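Local atomic coordinates of histidyl-trna synthetase (Thermus thermophilus, PDB entry 1H4V), a protein that attaches L-histidine to tRNA(His) at the expense of ATP, which is split to AMP and diphosphate, and works as a homodimer. Residues L78-Y90 and P101-A113. Numbering follows the deposited sequence.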
ATOM      1  N   LEU A  78     -13.451   3.049 -10.011  1.00 20.32           N
ATOM      2  CA  LEU A  78     -12.548   2.953  -8.867  1.00 19.38           C
ATOM      3  C   LEU A  78     -13.017   1.764  -8.026  1.00 18.51           C
ATOM      4  O   LEU A  78     -14.198   1.653  -7.711  1.00 17.96           O
ATOM      5  CB  LEU A  78     -12.614   4.244  -8.043  1.00 18.56           C
ATOM      6  CG  LEU A  78     -11.462   5.250  -8.137  1.00 20.05           C
ATOM      7  CD1 LEU A  78     -11.001   5.410  -9.558  1.00 23.50           C
ATOM      8  CD2 LEU A  78     -11.909   6.581  -7.575  1.00 17.54           C
ATOM      9  N   ARG A  79     -12.089   0.878  -7.681  1.00 18.15           N
ATOM     10  CA  ARG A  79     -12.399  -0.309  -6.891  1.00 20.10           C
ATOM     11  C   ARG A  79     -13.288  -0.045  -5.662  1.00 19.91           C
ATOM     12  O   ARG A  79     -12.878   0.640  -4.725  1.00 21.32           O
ATOM     13  CB  ARG A  79     -11.101  -0.970  -6.432  1.00 21.15           C
ATOM     14  CG  ARG A  79     -11.309  -2.263  -5.687  1.00 22.42           C
ATOM     15  CD  ARG A  79     -10.169  -2.484  -4.714  1.00 24.79           C
ATOM     16  NE  ARG A  79      -8.914  -2.732  -5.400  1.00 29.00           N
ATOM     17  CZ  ARG A  79      -7.735  -2.333  -4.951  1.00 22.14           C
ATOM     18  NH1 ARG A  79      -7.655  -1.654  -3.820  1.00 19.84           N
ATOM     19  NH2 ARG A  79      -6.636  -2.638  -5.623  1.00 23.61           N
ATOM     20  N   PRO A  80     -14.518  -0.595  -5.657  1.00 18.50           N
ATOM     21  CA  PRO A  80     -15.478  -0.437  -4.556  1.00 18.24           C
ATOM     22  C   PRO A  80     -15.492  -1.629  -3.595  1.00 18.44           C
ATOM     23  O   PRO A  80     -15.993  -1.533  -2.477  1.00 19.74           O
ATOM     24  CB  PRO A  80     -16.801  -0.313  -5.287  1.00 11.74           C
ATOM     25  CG  PRO A  80     -16.630  -1.330  -6.358  1.00 15.17           C
ATOM     26  CD  PRO A  80     -15.205  -1.097  -6.862  1.00 15.20           C
ATOM     27  N   GLU A  81     -14.955  -2.754  -4.053  1.00 20.03           N
ATOM     28  CA  GLU A  81     -14.912  -3.987  -3.264  1.00 20.75           C
ATOM     29  C   GLU A  81     -13.703  -4.794  -3.716  1.00 19.12           C
ATOM     30  O   GLU A  81     -13.103  -4.500  -4.744  1.00 17.29           O
ATOM     31  CB  GLU A  81     -16.171  -4.828  -3.504  1.00 18.32           C
ATOM     32  CG  GLU A  81     -16.279  -5.333  -4.938  1.00 27.91           C
ATOM     33  CD  GLU A  81     -17.198  -6.533  -5.076  1.00 36.46           C
ATOM     34  OE1 GLU A  81     -18.388  -6.416  -4.711  1.00 41.46           O
ATOM     35  OE2 GLU A  81     -16.730  -7.596  -5.546  1.00 33.71           O
ATOM     36  N   GLY A  82     -13.368  -5.833  -2.966  1.00 20.06           N
ATOM     37  CA  GLY A  82     -12.225  -6.643  -3.334  1.00 19.24           C
ATOM     38  C   GLY A  82     -12.513  -7.952  -4.040  1.00 18.35           C
ATOM     39  O   GLY A  82     -11.760  -8.345  -4.937  1.00 18.37           O
ATOM     40  N   THR A  83     -13.602  -8.614  -3.652  1.00 18.47           N
ATOM     41  CA  THR A  83     -13.961  -9.925  -4.204  1.00 17.69           C
ATOM     42  C   THR A  83     -14.007 -10.051  -5.719  1.00 17.06           C
ATOM     43  O   THR A  83     -13.330 -10.913  -6.276  1.00 16.23           O
ATOM     44  CB  THR A  83     -15.307 -10.437  -3.633  1.00 20.49           C
ATOM     45  OG1 THR A  83     -15.284 -10.350  -2.200  1.00 19.21           O
ATOM     46  CG2 THR A  83     -15.527 -11.908  -4.029  1.00 18.17           C
ATOM     47  N   ALA A  84     -14.796  -9.210  -6.388  1.00 15.88           N
ATOM     48  CA  ALA A  84     -14.890  -9.275  -7.844  1.00 14.52           C
ATOM     49  C   ALA A  84     -13.526  -9.092  -8.514  1.00 14.50           C
ATOM     50  O   ALA A  84     -13.224  -9.754  -9.507  1.00 14.29           O
ATOM     51  CB  ALA A  84     -15.870  -8.230  -8.367  1.00 15.83           C
ATOM     52  N   ALA A  85     -12.710  -8.193  -7.974  1.00 14.21           N
ATOM     53  CA  ALA A  85     -11.377  -7.938  -8.525  1.00 15.47           C
ATOM     54  C   ALA A  85     -10.485  -9.166  -8.379  1.00 16.58           C
ATOM     55  O   ALA A  85      -9.709  -9.490  -9.275  1.00 20.08           O
ATOM     56  CB  ALA A  85     -10.736  -6.753  -7.822  1.00 12.47           C
ATOM     57  N   MET A  86     -10.597  -9.848  -7.247  1.00 17.72           N
ATOM     58  CA  MET A  86      -9.791 -11.042  -7.002  1.00 18.41           C
ATOM     59  C   MET A  86     -10.235 -12.185  -7.893  1.00 16.31           C
ATOM     60  O   MET A  86      -9.394 -12.895  -8.442  1.00 17.38           O
ATOM     61  CB  MET A  86      -9.853 -11.423  -5.517  1.00 15.38           C
ATOM     62  CG  MET A  86      -9.178 -10.351  -4.669  1.00 21.40           C
ATOM     63  SD  MET A  86      -9.512 -10.380  -2.920  1.00 28.25           S
ATOM     64  CE  MET A  86      -8.281 -11.606  -2.392  1.00 16.72           C
ATOM     65  N   VAL A  87     -11.547 -12.350  -8.049  1.00 14.58           N
ATOM     66  CA  VAL A  87     -12.085 -13.394  -8.926  1.00 14.82           C
ATOM     67  C   VAL A  87     -11.638 -13.094 -10.359  1.00 15.54           C
ATOM     68  O   VAL A  87     -11.271 -14.000 -11.106  1.00 17.29           O
ATOM     69  CB  VAL A  87     -13.630 -13.430  -8.905  1.00 14.82           C
ATOM     70  CG1 VAL A  87     -14.141 -14.360 -10.007  1.00 15.86           C
ATOM     71  CG2 VAL A  87     -14.128 -13.898  -7.550  1.00  8.29           C
ATOM     72  N   ARG A  88     -11.661 -11.813 -10.728  1.00 15.57           N
ATOM     73  CA  ARG A  88     -11.251 -11.382 -12.057  1.00 15.03           C
ATOM     74  C   ARG A  88      -9.773 -11.708 -12.268  1.00 17.00           C
ATOM     75  O   ARG A  88      -9.346 -12.004 -13.384  1.00 17.18           O
ATOM     76  CB  ARG A  88     -11.508  -9.878 -12.219  1.00 15.70           C
ATOM     77  CG  ARG A  88     -11.353  -9.319 -13.641  1.00 13.62           C
ATOM     78  CD  ARG A  88      -9.887  -9.085 -13.996  1.00 18.92           C
ATOM     79  NE  ARG A  88      -9.248  -8.183 -13.042  1.00 21.49           N
ATOM     80  CZ  ARG A  88      -7.951  -8.190 -12.761  1.00 21.14           C
ATOM     81  NH1 ARG A  88      -7.145  -9.051 -13.361  1.00 25.77           N
ATOM     82  NH2 ARG A  88      -7.464  -7.354 -11.862  1.00 22.04           N
ATOM     83  N   ALA A  89      -8.993 -11.663 -11.192  1.00 16.64           N
ATOM     84  CA  ALA A  89      -7.569 -11.974 -11.281  1.00 16.18           C
ATOM     85  C   ALA A  89      -7.349 -13.488 -11.385  1.00 15.07           C
ATOM     86  O   ALA A  89      -6.483 -13.944 -12.131  1.00 15.61           O
ATOM     87  CB  ALA A  89      -6.824 -11.412 -10.060  1.00 15.64           C
ATOM     88  N   TYR A  90      -8.135 -14.255 -10.635  1.00 13.37           N
ATOM     89  CA  TYR A  90      -8.045 -15.714 -10.639  1.00 16.92           C
ATOM     90  C   TYR A  90      -8.285 -16.203 -12.073  1.00 18.77           C
ATOM     91  O   TYR A  90      -7.627 -17.128 -12.558  1.00 18.46           O
ATOM     92  CB  TYR A  90      -9.113 -16.282  -9.699  1.00 17.71           C
ATOM     93  CG  TYR A  90      -9.268 -17.788  -9.692  1.00 19.04           C
ATOM     94  CD1 TYR A  90      -8.629 -18.572  -8.727  1.00 23.18           C
ATOM     95  CD2 TYR A  90     -10.109 -18.426 -10.606  1.00 16.67           C
ATOM     96  CE1 TYR A  90      -8.834 -19.959  -8.665  1.00 19.90           C
ATOM     97  CE2 TYR A  90     -10.321 -19.809 -10.557  1.00 16.39           C
ATOM     98  CZ  TYR A  90      -9.685 -20.571  -9.583  1.00 20.29           C
ATOM     99  OH  TYR A  90      -9.913 -21.933  -9.511  1.00 20.37           O
ATOM    100  N   PRO A 101      -8.103 -25.645  -3.340  1.00 25.27           N
ATOM    101  CA  PRO A 101      -8.466 -24.259  -3.658  1.00 23.36           C
ATOM    102  C   PRO A 101      -7.301 -23.271  -3.659  1.00 21.25           C
ATOM    103  O   PRO A 101      -6.243 -23.525  -3.092  1.00 21.67           O
ATOM    104  CB  PRO A 101      -9.477 -23.920  -2.574  1.00 22.25           C
ATOM    105  CG  PRO A 101      -8.912 -24.641  -1.391  1.00 23.11           C
ATOM    106  CD  PRO A 101      -8.546 -25.997  -1.979  1.00 23.86           C
ATOM    107  N   VAL A 102      -7.506 -22.135  -4.308  1.00 19.15           N
ATOM    108  CA  VAL A 102      -6.484 -21.108  -4.337  1.00 17.04           C
ATOM    109  C   VAL A 102      -6.903 -20.092  -3.282  1.00 16.05           C
ATOM    110  O   VAL A 102      -8.006 -19.551  -3.336  1.00 15.54           O
ATOM    111  CB  VAL A 102      -6.408 -20.425  -5.705  1.00 18.44           C
ATOM    112  CG1 VAL A 102      -5.344 -19.351  -5.687  1.00 14.30           C
ATOM    113  CG2 VAL A 102      -6.117 -21.469  -6.781  1.00 15.74           C
ATOM    114  N   ARG A 103      -6.033 -19.867  -2.306  1.00 13.30           N
ATOM    115  CA  ARG A 103      -6.326 -18.925  -1.248  1.00 11.64           C
ATOM    116  C   ARG A 103      -5.604 -17.613  -1.529  1.00 11.73           C
ATOM    117  O   ARG A 103      -4.394 -17.585  -1.756  1.00 10.48           O
ATOM    118  CB  ARG A 103      -5.905 -19.506   0.110  1.00 11.36           C
ATOM    119  CG  ARG A 103      -6.727 -20.720   0.560  1.00 12.87           C
ATOM    120  CD  ARG A 103      -6.328 -21.136   1.978  1.00 17.81           C
ATOM    121  NE  ARG A 103      -7.043 -22.311   2.473  1.00 17.94           N
ATOM    122  CZ  ARG A 103      -6.830 -23.556   2.055  1.00 18.01           C
ATOM    123  NH1 ARG A 103      -5.919 -23.811   1.122  1.00 15.76           N
ATOM    124  NH2 ARG A 103      -7.509 -24.552   2.595  1.00 17.04           N
ATOM    125  N   LEU A 104      -6.352 -16.517  -1.521  1.00 11.65           N
ATOM    126  CA  LEU A 104      -5.758 -15.209  -1.797  1.00 11.09           C
ATOM    127  C   LEU A 104      -6.162 -14.188  -0.750  1.00 10.56           C
ATOM    128  O   LEU A 104      -7.220 -14.298  -0.124  1.00 12.71           O
ATOM    129  CB  LEU A 104      -6.206 -14.692  -3.168  1.00  9.35           C
ATOM    130  CG  LEU A 104      -6.066 -15.595  -4.399  1.00  7.79           C
ATOM    131  CD1 LEU A 104      -6.913 -15.016  -5.521  1.00  9.11           C
ATOM    132  CD2 LEU A 104      -4.622 -15.708  -4.825  1.00  2.95           C
ATOM    133  N   TRP A 105      -5.313 -13.195  -0.545  1.00  9.38           N
ATOM    134  CA  TRP A 105      -5.650 -12.141   0.387  1.00  9.04           C
ATOM    135  C   TRP A 105      -5.102 -10.854  -0.186  1.00 10.71           C
ATOM    136  O   TRP A 105      -4.186 -10.860  -1.018  1.00  8.05           O
ATOM    137  CB  TRP A 105      -5.096 -12.403   1.795  1.00  7.38           C
ATOM    138  CG  TRP A 105      -3.654 -12.079   1.979  1.00  9.48           C
ATOM    139  CD1 TRP A 105      -2.587 -12.890   1.722  1.00  8.59           C
ATOM    140  CD2 TRP A 105      -3.118 -10.852   2.476  1.00 10.59           C
ATOM    141  NE1 TRP A 105      -1.415 -12.243   2.031  1.00 10.03           N
ATOM    142  CE2 TRP A 105      -1.709 -10.988   2.493  1.00 10.48           C
ATOM    143  CE3 TRP A 105      -3.690  -9.645   2.903  1.00 12.72           C
ATOM    144  CZ2 TRP A 105      -0.857  -9.962   2.930  1.00 11.47           C
ATOM    145  CZ3 TRP A 105      -2.839  -8.622   3.340  1.00 15.50           C
ATOM    146  CH2 TRP A 105      -1.435  -8.792   3.345  1.00 13.17           C
ATOM    147  N   MET A 106      -5.672  -9.746   0.269  1.00 12.50           N
ATOM    148  CA  MET A 106      -5.284  -8.443  -0.217  1.00 13.42           C
ATOM    149  C   MET A 106      -5.701  -7.370   0.781  1.00 14.02           C
ATOM    150  O   MET A 106      -6.677  -7.516   1.522  1.00 13.85           O
ATOM    151  CB  MET A 106      -5.963  -8.217  -1.576  1.00 18.53           C
ATOM    152  CG  MET A 106      -5.856  -6.826  -2.187  1.00 21.90           C
ATOM    153  SD  MET A 106      -6.528  -6.851  -3.885  1.00 34.34           S
ATOM    154  CE  MET A 106      -8.267  -6.425  -3.633  1.00 24.39           C
ATOM    155  N   ALA A 107      -4.933  -6.295   0.805  1.00 12.96           N
ATOM    156  CA  ALA A 107      -5.218  -5.171   1.665  1.00 13.70           C
ATOM    157  C   ALA A 107      -5.059  -3.957   0.770  1.00 15.27           C
ATOM    158  O   ALA A 107      -4.104  -3.869   0.001  1.00 16.87           O
ATOM    159  CB  ALA A 107      -4.227  -5.118   2.813  1.00 11.25           C
ATOM    160  N   GLY A 108      -5.995  -3.024   0.845  1.00 16.05           N
ATOM    161  CA  GLY A 108      -5.865  -1.845   0.014  1.00 14.62           C
ATOM    162  C   GLY A 108      -7.044  -0.904   0.100  1.00 13.19           C
ATOM    163  O   GLY A 108      -8.019  -1.186   0.779  1.00 15.06           O
ATOM    164  N   PRO A 109      -6.976   0.238  -0.581  1.00 13.63           N
ATOM    165  CA  PRO A 109      -8.084   1.193  -0.539  1.00 12.50           C
ATOM    166  C   PRO A 109      -9.298   0.789  -1.377  1.00 13.59           C
ATOM    167  O   PRO A 109      -9.161   0.095  -2.384  1.00 12.36           O
ATOM    168  CB  PRO A 109      -7.437   2.479  -1.046  1.00 12.37           C
ATOM    169  CG  PRO A 109      -6.437   1.982  -2.004  1.00 11.29           C
ATOM    170  CD  PRO A 109      -5.803   0.834  -1.243  1.00  9.78           C
ATOM    171  N   MET A 110     -10.475   1.215  -0.923  1.00 12.77           N
ATOM    172  CA  MET A 110     -11.734   0.980  -1.613  1.00 15.41           C
ATOM    173  C   MET A 110     -12.370   2.364  -1.711  1.00 16.13           C
ATOM    174  O   MET A 110     -12.049   3.275  -0.945  1.00 15.70           O
ATOM    175  CB  MET A 110     -12.672   0.071  -0.827  1.00 13.83           C
ATOM    176  CG  MET A 110     -12.141  -1.311  -0.568  1.00 20.78           C
ATOM    177  SD  MET A 110     -11.899  -2.261  -2.063  1.00 21.31           S
ATOM    178  CE  MET A 110     -10.855  -3.661  -1.458  1.00 16.03           C
ATOM    179  N   PHE A 111     -13.285   2.510  -2.654  1.00 18.56           N
ATOM    180  CA  PHE A 111     -13.917   3.790  -2.910  1.00 21.03           C
ATOM    181  C   PHE A 111     -15.422   3.669  -2.949  1.00 22.03           C
ATOM    182  O   PHE A 111     -15.986   2.841  -3.650  1.00 24.83           O
ATOM    183  CB  PHE A 111     -13.324   4.331  -4.204  1.00 15.50           C
ATOM    184  CG  PHE A 111     -11.834   4.426  -4.152  1.00 12.81           C
ATOM    185  CD1 PHE A 111     -11.222   5.528  -3.553  1.00 13.53           C
ATOM    186  CD2 PHE A 111     -11.039   3.380  -4.610  1.00 10.72           C
ATOM    187  CE1 PHE A 111      -9.833   5.590  -3.412  1.00 10.36           C
ATOM    188  CE2 PHE A 111      -9.651   3.425  -4.475  1.00  8.34           C
ATOM    189  CZ  PHE A 111      -9.045   4.531  -3.873  1.00  8.76           C
ATOM    190  N   ARG A 112     -16.047   4.533  -2.166  1.00 24.89           N
ATOM    191  CA  ARG A 112     -17.495   4.592  -1.970  1.00 29.06           C
ATOM    192  C   ARG A 112     -17.878   6.048  -2.257  1.00 30.26           C
ATOM    193  O   ARG A 112     -17.286   6.962  -1.703  1.00 27.78           O
ATOM    194  CB  ARG A 112     -17.781   4.258  -0.500  1.00 33.44           C
ATOM    195  CG  ARG A 112     -19.198   3.854  -0.143  1.00 41.83           C
ATOM    196  CD  ARG A 112     -19.195   3.144   1.224  1.00 54.56           C
ATOM    197  NE  ARG A 112     -18.881   4.057   2.330  1.00 60.01           N
ATOM    198  CZ  ARG A 112     -18.382   3.658   3.506  1.00 62.84           C
ATOM    199  NH1 ARG A 112     -18.127   2.369   3.733  1.00 62.25           N
ATOM    200  NH2 ARG A 112     -18.157   4.525   4.484  1.00 64.28           N
ATOM    201  N   ALA A 113     -18.857   6.269  -3.117  1.00 34.22           N
ATOM    202  CA  ALA A 113     -19.250   7.633  -3.439  1.00 40.58           C
ATOM    203  C   ALA A 113     -20.478   8.123  -2.654  1.00 46.10           C
ATOM    204  O   ALA A 113     -21.595   8.100  -3.151  1.00 48.46           O
ATOM    205  CB  ALA A 113     -19.497   7.750  -4.923  1.00 33.01           C
TER
HETATM  206  O   HOH W   1     -15.932   3.496  -6.564  1.00 18.70           O
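R79 meets the 102-111 strand with both its backbone and its side chain. Its carbonyl O accepts from F111 N at 2.8 Å, while its guanidinium NH1 donates to P109 O at 2.7 Å, lying in the plane of that carbonyl. P109, without an N-H, still offers this acceptor. With CG anti to the backbone N (chi1 -176°) and a bend at chi3, the arginine chain passes two methionines that suit its two halves: the slim thioether of M110 crosses its aliphatic part, M110 SD 3.2 Å from R79 CD, and M106 puts its methyl CE over one guanidinium face. R79 NH2 gives a weak hydrogen bond to T41 OG1. Replacing R79 by an alanine would probably leave P109 O without its charged donor and open a gap beside M106 and M110. One water donates to L78 O and F111 O, and L78 CG lies over one face of the F111 ring, toward its rim. E81 caps the following helix, OE2 accepting from A84 N at 2.7 Å while OE1 pairs with K52. Beyond G82, contacts turn apolar: M86 CE reaches L104 CB at 3.8 Å, and V102 CG2 meets the edge of the Y90 ring at CE1; Y90 OH hydrogen-bonds to Q100. Strand 102-111, running into F-R-x-E (F111 to E114) and pairing antiparallel with 123-132, is consistent with motif 2 of class II synthetases.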